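Local coordinates for protein vibralactone Cyclase (Boreostereum vibrans, PDB 6KD0) that catalyses, as a member of the alpha/beta hydrolase-fold family, the cyclization that forms the fused bicyclic beta-lactone of vibralactone, at residues Gly104-Gly109 with Glu247-Ala252; Pro33-Arg38 with Leu136-Ser141; Lys169-Ala174 with Pro194-Thr199. One frame throughout, in Å; residues are numbered along the deposited sequence.

In the fold
From the N terminus, the start of helix 35-54 (33-38) comes first and the glycine-rich loop after strand 97-101 (104-109) second. Contact 2 then closes its loop when 136-141, between strand 128-132 and helix 144-158, returns to helix 35-54. Contact 3 follows, joining strand 171-176 to the loop behind helix 178-192. Contact 1 closes last, at the end of helix 239-249, so contact 3 is nested within its loop, whereas contacts 1 and 2 cross. These two have centres 7 Å apart and touch through Thr137 and Pro138. Contact 3 lies about 27 Å from contact 1 and 32 Å from contact 2, centre to centre, where strand 171-176 meets the loop leading into parallel strand 203-207.

Contact 1 (Gly104-Gly109 with Glu247-Ala252); sequences GGWAIG and ELANPA
Ala249 and Trp106 meet through a single methyl-to-indole approach: Ala249 CB comes obliquely to the CE3 corner of the six-membered ring, at 4.0 Å. The CB bond of Trp106 already leads toward the end of helix 239-249, and with CG opposite the carbonyl carbon (chi1 -56°) it is CE3 that meets Ala249. One residue on, Ala107 CB touches Leu248 CD1 at 4.1 Å, so two consecutive loop residues meet two consecutive helix residues. The CA spacings agree with this pairing, 6.9 Å for Trp106 with Ala249 and 7.5 Å for Ala107 with Leu248. The rotation of the indole has a polar determinant outside the contact, since NE1 is hydrogen-bonded to Asn181 OD1 on helix 178-192. The Trp106 backbone is hydrogen-bonded to that of Thr137, and Ala107 O accepts a hydrogen bond from Arg39 NH2. Gly104 and Gly105 precede the tryptophan after strand 97-101, where related alpha/beta hydrolases carry the oxyanion-hole loop; the sequence and the nearness of Trp106 to a probable nucleophile elbow are consistent with that role here. Because no hydrogen bond spans the two segments, their mutual fit rests on nondirectional apolar contact, while the directional bonds are supplied by neighbouring residues.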
loop_
_atom_site.group_PDB
_atom_site.type_symbol
_atom_site.label_atom_id
_atom_site.label_comp_id
_atom_site.label_asym_id
_atom_site.label_seq_id
_atom_site.Cartn_x
_atom_site.Cartn_y
_atom_site.Cartn_z
ATOM N N GLY A 104 -5.629 0.357 -5.718
ATOM C CA GLY A 104 -6.697 0.342 -6.698
ATOM C C GLY A 104 -8.099 0.391 -6.136
ATOM O O GLY A 104 -9.033 -0.022 -6.832
ATOM N N GLY A 105 -8.273 0.884 -4.902
ATOM C CA GLY A 105 -9.617 1.001 -4.340
ATOM C C GLY A 105 -10.321 -0.326 -4.121
ATOM O O GLY A 105 -11.552 -0.346 -3.971
ATOM N N TRP A 106 -9.560 -1.436 -4.092
ATOM C CA TRP A 106 -10.008 -2.834 -4.007
ATOM C C TRP A 106 -10.608 -3.358 -5.308
ATOM O O TRP A 106 -10.834 -4.570 -5.434
ATOM C CB TRP A 106 -11.018 -3.067 -2.881
ATOM C CG TRP A 106 -10.553 -2.651 -1.529
ATOM C CD1 TRP A 106 -9.490 -3.176 -0.816
ATOM C CD2 TRP A 106 -11.143 -1.646 -0.697
ATOM N NE1 TRP A 106 -9.378 -2.526 0.403
ATOM C CE2 TRP A 106 -10.387 -1.596 0.504
ATOM C CE3 TRP A 106 -12.235 -0.776 -0.848
ATOM C CZ2 TRP A 106 -10.686 -0.706 1.538
ATOM C CZ3 TRP A 106 -12.532 0.106 0.184
ATOM C CH2 TRP A 106 -11.754 0.135 1.362
ATOM N N ALA A 107 -10.842 -2.467 -6.282
ATOM C CA ALA A 107 -11.577 -2.780 -7.499
ATOM C C ALA A 107 -10.718 -2.758 -8.755
ATOM O O ALA A 107 -11.202 -3.149 -9.820
ATOM C CB ALA A 107 -12.751 -1.798 -7.675
ATOM N N ILE A 108 -9.468 -2.303 -8.666
ATOM C CA ILE A 108 -8.606 -2.129 -9.825
ATOM C C ILE A 108 -7.233 -2.703 -9.502
ATOM O O ILE A 108 -6.774 -2.602 -8.360
ATOM C CB ILE A 108 -8.486 -0.636 -10.191
ATOM C CG1 ILE A 108 -9.865 -0.004 -10.396
ATOM C CG2 ILE A 108 -7.547 -0.428 -11.392
ATOM C CD1 ILE A 108 -9.839 1.536 -10.368
ATOM N N GLY A 109 -6.593 -3.313 -10.494
ATOM C CA GLY A 109 -5.147 -3.415 -10.517
ATOM C C GLY A 109 -4.643 -4.837 -10.410
ATOM O O GLY A 109 -5.394 -5.793 -10.208
ATOM N N GLU A 247 -18.818 0.874 -1.169
ATOM C CA GLU A 247 -20.011 0.170 -1.626
ATOM C C GLU A 247 -19.671 -1.009 -2.543
ATOM O O GLU A 247 -20.260 -2.086 -2.420
ATOM C CB GLU A 247 -20.933 1.158 -2.344
ATOM C CG GLU A 247 -22.192 0.505 -2.890
ATOM C CD GLU A 247 -23.108 1.493 -3.574
ATOM O OE1 GLU A 247 -24.305 1.172 -3.728
ATOM O OE2 GLU A 247 -22.634 2.585 -3.955
ATOM N N LEU A 248 -18.735 -0.819 -3.476
ATOM C CA LEU A 248 -18.333 -1.912 -4.361
ATOM C C LEU A 248 -17.762 -3.075 -3.558
ATOM O O LEU A 248 -17.958 -4.249 -3.907
ATOM C CB LEU A 248 -17.302 -1.422 -5.376
ATOM C CG LEU A 248 -17.695 -0.425 -6.470
ATOM C CD1 LEU A 248 -16.455 -0.079 -7.280
ATOM C CD2 LEU A 248 -18.773 -0.995 -7.370
ATOM N N ALA A 249 -17.059 -2.769 -2.466
ATOM C CA ALA A 249 -16.430 -3.836 -1.694
ATOM C C ALA A 249 -17.464 -4.673 -0.938
ATOM O O ALA A 249 -17.197 -5.837 -0.602
ATOM C CB ALA A 249 -15.405 -3.252 -0.728
ATOM N N ASN A 250 -18.617 -4.085 -0.633
ATOM C CA ASN A 250 -19.777 -4.803 -0.115
ATOM C C ASN A 250 -19.452 -5.755 1.042
ATOM O O ASN A 250 -19.777 -6.943 0.981
ATOM C CB ASN A 250 -20.440 -5.566 -1.254
ATOM C CG ASN A 250 -21.806 -6.109 -0.878
ATOM O OD1 ASN A 250 -22.572 -5.437 -0.211
ATOM N ND2 ASN A 250 -22.098 -7.330 -1.290
ATOM N N PRO A 251 -18.781 -5.279 2.097
ATOM C CA PRO A 251 -18.545 -6.162 3.240
ATOM C C PRO A 251 -19.877 -6.475 3.908
ATOM O O PRO A 251 -20.745 -5.613 4.012
ATOM C CB PRO A 251 -17.634 -5.334 4.153
ATOM C CG PRO A 251 -17.936 -3.917 3.809
ATOM C CD PRO A 251 -18.161 -3.956 2.308
ATOM N N ALA A 252 -20.030 -7.716 4.367
ATOM C CA ALA A 252 -21.238 -8.075 5.102
ATOM C C ALA A 252 -21.366 -7.252 6.384
ATOM O O ALA A 252 -22.482 -6.929 6.810
ATOM C CB ALA A 252 -21.233 -9.571 5.408
#

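Contact 2 (Pro33-Arg38 with Leu136-Ser141); sequences PPLEAR and LTPESS
Arg38, three residues on from the Leu35 that touches Pro138, makes a short polar bond within its own segment: NE donates to Pro33 O at 2.8 Å, with an N-H...O angle of 152°. The donor stands above the carbonyl plane, 38° out of it, so the bond does not follow a lone pair. This contact joins the first turn of helix 35-54 to the loop between strand 128-132 and helix 144-158 of the alpha/beta hydrolase fold. Pro34 occupies the N-cap position, and its carbonyl oxygen accepts Arg38 N at 3.1 Å, evidence that the helix starts here. The guanidinium group has further partners, with NH1 in a salt bridge to Glu241 OE1 and the group in a cation-pi contact with Phe32. Across the contact the interaction is apolar and small, 74 Å² over both sides. A chi1 of -177° carries CG of Leu35 opposite its backbone N, which sends the CD2 branch end-on to the CD corner of the Pro138 ring. That proline follows a cis peptide bond, and its ring also packs on Leu248 and Arg39. Leu35 CD2 comes to 3.4 Å from Pro138 CD, closer than a normal van der Waals pair, but stays 4.3 Å from Thr137 O.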
loop_
_atom_site.group_PDB
_atom_site.type_symbol
_atom_site.label_atom_id
_atom_site.label_comp_id
_atom_site.label_asym_id
_atom_site.label_seq_id
_atom_site.Cartn_x
_atom_site.Cartn_y
_atom_site.Cartn_z
ATOM N N PRO A 33 -16.965 8.528 -14.135
ATOM C CA PRO A 33 -16.598 7.424 -15.020
ATOM C C PRO A 33 -16.956 6.082 -14.406
ATOM O O PRO A 33 -16.775 5.880 -13.195
ATOM C CB PRO A 33 -15.075 7.571 -15.161
ATOM C CG PRO A 33 -14.789 8.982 -14.805
ATOM C CD PRO A 33 -15.819 9.398 -13.809
ATOM N N PRO A 34 -17.456 5.145 -15.209
ATOM C CA PRO A 34 -17.809 3.815 -14.696
ATOM C C PRO A 34 -16.557 2.986 -14.430
ATOM O O PRO A 34 -15.453 3.337 -14.847
ATOM C CB PRO A 34 -18.641 3.205 -15.828
ATOM C CG PRO A 34 -18.116 3.879 -17.076
ATOM C CD PRO A 34 -17.649 5.256 -16.668
ATOM N N LEU A 35 -16.753 1.865 -13.723
ATOM C CA LEU A 35 -15.619 1.042 -13.302
ATOM C C LEU A 35 -14.752 0.615 -14.482
ATOM O O LEU A 35 -13.513 0.650 -14.401
ATOM C CB LEU A 35 -16.110 -0.193 -12.539
ATOM C CG LEU A 35 -14.988 -1.075 -11.988
ATOM C CD1 LEU A 35 -13.945 -0.266 -11.204
ATOM C CD2 LEU A 35 -15.581 -2.151 -11.128
ATOM N N GLU A 36 -15.378 0.217 -15.595
ATOM C CA GLU A 36 -14.591 -0.243 -16.738
ATOM C C GLU A 36 -13.704 0.864 -17.284
ATOM O O GLU A 36 -12.568 0.599 -17.686
ATOM C CB GLU A 36 -15.487 -0.795 -17.843
ATOM C CG GLU A 36 -16.394 0.222 -18.497
ATOM C CD GLU A 36 -17.788 0.249 -17.882
ATOM O OE1 GLU A 36 -18.715 0.738 -18.577
ATOM O OE2 GLU A 36 -17.951 -0.202 -16.711
ATOM N N ALA A 37 -14.172 2.116 -17.242
ATOM C CA ALA A 37 -13.341 3.226 -17.701
ATOM C C ALA A 37 -12.187 3.492 -16.743
ATOM O O ALA A 37 -11.095 3.875 -17.178
ATOM C CB ALA A 37 -14.186 4.485 -17.890
ATOM N N ARG A 38 -12.391 3.278 -15.441
ATOM C CA ARG A 38 -11.297 3.468 -14.486
ATOM C C ARG A 38 -10.230 2.379 -14.632
ATOM O O ARG A 38 -9.020 2.666 -14.627
ATOM C CB ARG A 38 -11.876 3.495 -13.067
ATOM C CG ARG A 38 -12.759 4.710 -12.799
ATOM C CD ARG A 38 -13.713 4.501 -11.617
ATOM N NE ARG A 38 -14.616 5.639 -11.435
ATOM C CZ ARG A 38 -14.305 6.764 -10.787
ATOM N NH1 ARG A 38 -13.104 6.924 -10.236
ATOM N NH2 ARG A 38 -15.210 7.733 -10.687
ATOM N N LEU A 136 -10.368 -8.761 -7.088
ATOM C CA LEU A 136 -10.908 -7.408 -7.087
ATOM C C LEU A 136 -12.399 -7.384 -6.793
ATOM O O LEU A 136 -13.135 -8.322 -7.116
ATOM C CB LEU A 136 -10.681 -6.732 -8.441
ATOM C CG LEU A 136 -9.204 -6.653 -8.855
ATOM C CD1 LEU A 136 -9.079 -6.005 -10.225
ATOM C CD2 LEU A 136 -8.416 -5.897 -7.805
ATOM N N THR A 137 -12.836 -6.272 -6.196
ATOM C CA THR A 137 -14.243 -5.937 -6.103
ATOM C C THR A 137 -14.701 -5.307 -7.417
ATOM O O THR A 137 -13.882 -4.849 -8.210
ATOM C CB THR A 137 -14.481 -4.959 -4.945
ATOM O OG1 THR A 137 -13.783 -3.736 -5.221
ATOM C CG2 THR A 137 -13.988 -5.555 -3.618
ATOM N N PRO A 138 -16.019 -5.263 -7.679
ATOM C CA PRO A 138 -17.120 -5.855 -6.919
ATOM C C PRO A 138 -17.350 -7.325 -7.214
ATOM O O PRO A 138 -18.179 -7.929 -6.543
ATOM C CB PRO A 138 -18.327 -5.034 -7.368
ATOM C CG PRO A 138 -18.022 -4.676 -8.797
ATOM C CD PRO A 138 -16.502 -4.483 -8.838
ATOM N N GLU A 139 -16.657 -7.873 -8.215
ATOM C CA GLU A 139 -16.839 -9.282 -8.576
ATOM C C GLU A 139 -16.619 -10.207 -7.380
ATOM O O GLU A 139 -17.322 -11.214 -7.230
ATOM C CB GLU A 139 -15.909 -9.657 -9.729
ATOM C CG GLU A 139 -16.272 -9.005 -11.059
ATOM C CD GLU A 139 -15.635 -7.641 -11.260
ATOM O OE1 GLU A 139 -14.969 -7.124 -10.329
ATOM O OE2 GLU A 139 -15.803 -7.075 -12.367
ATOM N N SER A 140 -15.649 -9.896 -6.527
ATOM C CA SER A 140 -15.462 -10.594 -5.258
ATOM C C SER A 140 -15.651 -9.593 -4.126
ATOM O O SER A 140 -14.985 -8.560 -4.119
ATOM C CB SER A 140 -14.058 -11.205 -5.156
ATOM O OG SER A 140 -13.818 -12.202 -6.143
ATOM N N SER A 141 -16.510 -9.904 -3.155
ATOM C CA SER A 141 -16.735 -8.993 -2.025
ATOM C C SER A 141 -15.680 -9.186 -0.942
ATOM O O SER A 141 -15.134 -10.284 -0.783
ATOM C CB SER A 141 -18.120 -9.227 -1.413
ATOM O OG SER A 141 -19.102 -9.039 -2.408
#

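Contact 3 (Lys169-Ala174 with Pro194-Thr199); sequences KGFVIA and PFFANT
Phe171 and Thr199 form the tight part of this contact: the carbonyl oxygen of Thr199 sits in the plane of the Phe171 ring at its edge, 3.4 Å from CD2 and 3.6 Å from CE2. Ring hydrogens rather than the pi face therefore turn to the oxygen, which also lies in plane at the edge of the Phe196 ring. Phe171 gets there through a chi1 of -171°, which places CG opposite the backbone N and swings the ring out from the strand. Its CE2 also reaches Phe196 CE1 at 4.1 Å. The two aromatic side chains cross at about a right angle, yet each is approached near its ring plane, so this is edge-to-edge contact and not a T-shaped stack. The segments flank helix 178-192 in the beta-alpha-beta crossover from strand 171-176 to its parallel neighbour 203-207 of the alpha/beta hydrolase fold. Leu153 of helix 144-158 packs against both Phe171 and Phe196. Within its own segment, Phe195 covers one face of the Phe196 ring, its CD2 3.7 Å above the ring centre. Packing is looser beyond: Thr199 OG1 stays 4.7 Å from Phe171 CE2, and Pro194, Ala197 and Asn198 lie on the solvent-exposed side.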
loop_
_atom_site.group_PDB
_atom_site.type_symbol
_atom_site.label_atom_id
_atom_site.label_comp_id
_atom_site.label_asym_id
_atom_site.label_seq_id
_atom_site.Cartn_x
_atom_site.Cartn_y
_atom_site.Cartn_z
ATOM N N LYS A 169 15.944 -12.888 7.552
ATOM C CA LYS A 169 16.798 -11.750 7.247
ATOM C C LYS A 169 16.027 -10.438 7.201
ATOM O O LYS A 169 16.638 -9.379 7.027
ATOM C CB LYS A 169 17.515 -11.990 5.918
ATOM C CG LYS A 169 18.342 -13.272 5.941
ATOM C CD LYS A 169 19.368 -13.308 4.824
ATOM C CE LYS A 169 20.367 -14.445 5.034
ATOM N NZ LYS A 169 21.425 -14.424 3.963
ATOM N N GLY A 170 14.717 -10.482 7.403
ATOM C CA GLY A 170 13.886 -9.306 7.275
ATOM C C GLY A 170 12.648 -9.702 6.515
ATOM O O GLY A 170 12.739 -10.436 5.528
ATOM N N PHE A 171 11.491 -9.222 6.968
ATOM C CA PHE A 171 10.208 -9.622 6.401
ATOM C C PHE A 171 9.288 -8.410 6.560
ATOM O O PHE A 171 8.671 -8.220 7.606
ATOM C CB PHE A 171 9.677 -10.872 7.098
ATOM C CG PHE A 171 8.474 -11.488 6.440
ATOM C CD1 PHE A 171 8.065 -11.098 5.178
ATOM C CD2 PHE A 171 7.749 -12.476 7.101
ATOM C CE1 PHE A 171 6.943 -11.680 4.596
ATOM C CE2 PHE A 171 6.640 -13.054 6.526
ATOM C CZ PHE A 171 6.237 -12.656 5.271
ATOM N N VAL A 172 9.236 -7.582 5.519
ATOM C CA VAL A 172 8.524 -6.309 5.545
ATOM C C VAL A 172 7.289 -6.416 4.662
ATOM O O VAL A 172 7.385 -6.817 3.495
ATOM C CB VAL A 172 9.433 -5.152 5.080
ATOM C CG1 VAL A 172 8.622 -3.862 4.935
ATOM C CG2 VAL A 172 10.572 -4.960 6.067
ATOM N N ILE A 173 6.133 -6.034 5.196
ATOM C CA ILE A 173 4.930 -5.955 4.371
ATOM C C ILE A 173 4.659 -4.493 4.065
ATOM O O ILE A 173 4.828 -3.611 4.920
ATOM C CB ILE A 173 3.718 -6.627 5.042
ATOM C CG1 ILE A 173 2.547 -6.683 4.061
ATOM C CG2 ILE A 173 3.318 -5.886 6.329
ATOM C CD1 ILE A 173 1.458 -7.597 4.497
ATOM N N ALA A 174 4.296 -4.222 2.822
ATOM C CA ALA A 174 4.130 -2.853 2.377
ATOM C C ALA A 174 2.922 -2.819 1.462
ATOM O O ALA A 174 2.666 -3.784 0.747
ATOM C CB ALA A 174 5.391 -2.347 1.655
ATOM N N PRO A 194 -0.216 -18.528 14.816
ATOM C CA PRO A 194 1.028 -19.244 15.130
ATOM C C PRO A 194 1.791 -19.699 13.896
ATOM O O PRO A 194 2.990 -19.982 14.010
ATOM C CB PRO A 194 0.565 -20.435 15.988
ATOM C CG PRO A 194 -0.880 -20.531 15.836
ATOM C CD PRO A 194 -1.409 -19.200 15.365
ATOM N N PHE A 195 1.155 -19.728 12.716
ATOM C CA PHE A 195 1.873 -20.042 11.477
ATOM C C PHE A 195 3.113 -19.173 11.303
ATOM O O PHE A 195 4.115 -19.616 10.733
ATOM C CB PHE A 195 0.963 -19.851 10.265
ATOM C CG PHE A 195 1.661 -20.056 8.949
ATOM C CD1 PHE A 195 1.781 -21.327 8.410
ATOM C CD2 PHE A 195 2.212 -18.980 8.257
ATOM C CE1 PHE A 195 2.425 -21.525 7.198
ATOM C CE2 PHE A 195 2.857 -19.167 7.052
ATOM C CZ PHE A 195 2.962 -20.446 6.516
ATOM N N PHE A 196 3.046 -17.926 11.753
ATOM C CA PHE A 196 4.108 -16.951 11.541
ATOM C C PHE A 196 5.076 -16.870 12.710
ATOM O O PHE A 196 5.971 -16.018 12.684
ATOM C CB PHE A 196 3.506 -15.558 11.285
ATOM C CG PHE A 196 2.927 -15.393 9.898
ATOM C CD1 PHE A 196 3.751 -15.136 8.819
ATOM C CD2 PHE A 196 1.568 -15.531 9.681
ATOM C CE1 PHE A 196 3.224 -15.002 7.550
ATOM C CE2 PHE A 196 1.031 -15.397 8.417
ATOM C CZ PHE A 196 1.855 -15.136 7.348
ATOM N N ALA A 197 4.911 -17.726 13.731
ATOM C CA ALA A 197 5.717 -17.625 14.948
ATOM C C ALA A 197 7.209 -17.596 14.635
ATOM O O ALA A 197 7.960 -16.803 15.211
ATOM C CB ALA A 197 5.401 -18.785 15.893
ATOM N N ASN A 198 7.653 -18.454 13.718
ATOM C CA ASN A 198 9.070 -18.563 13.395
ATOM C C ASN A 198 9.530 -17.612 12.298
ATOM O O ASN A 198 10.737 -17.440 12.126
ATOM C CB ASN A 198 9.408 -19.990 12.963
ATOM C CG ASN A 198 9.208 -20.983 14.080
ATOM O OD1 ASN A 198 9.162 -20.606 15.261
ATOM N ND2 ASN A 198 9.060 -22.258 13.721
ATOM N N THR A 199 8.610 -17.046 11.520
ATOM C CA THR A 199 8.935 -16.081 10.466
ATOM C C THR A 199 8.015 -14.869 10.597
ATOM O O THR A 199 7.210 -14.586 9.706
ATOM C CB THR A 199 8.815 -16.721 9.079
ATOM O OG1 THR A 199 7.445 -17.083 8.830
ATOM C CG2 THR A 199 9.700 -17.969 8.974
#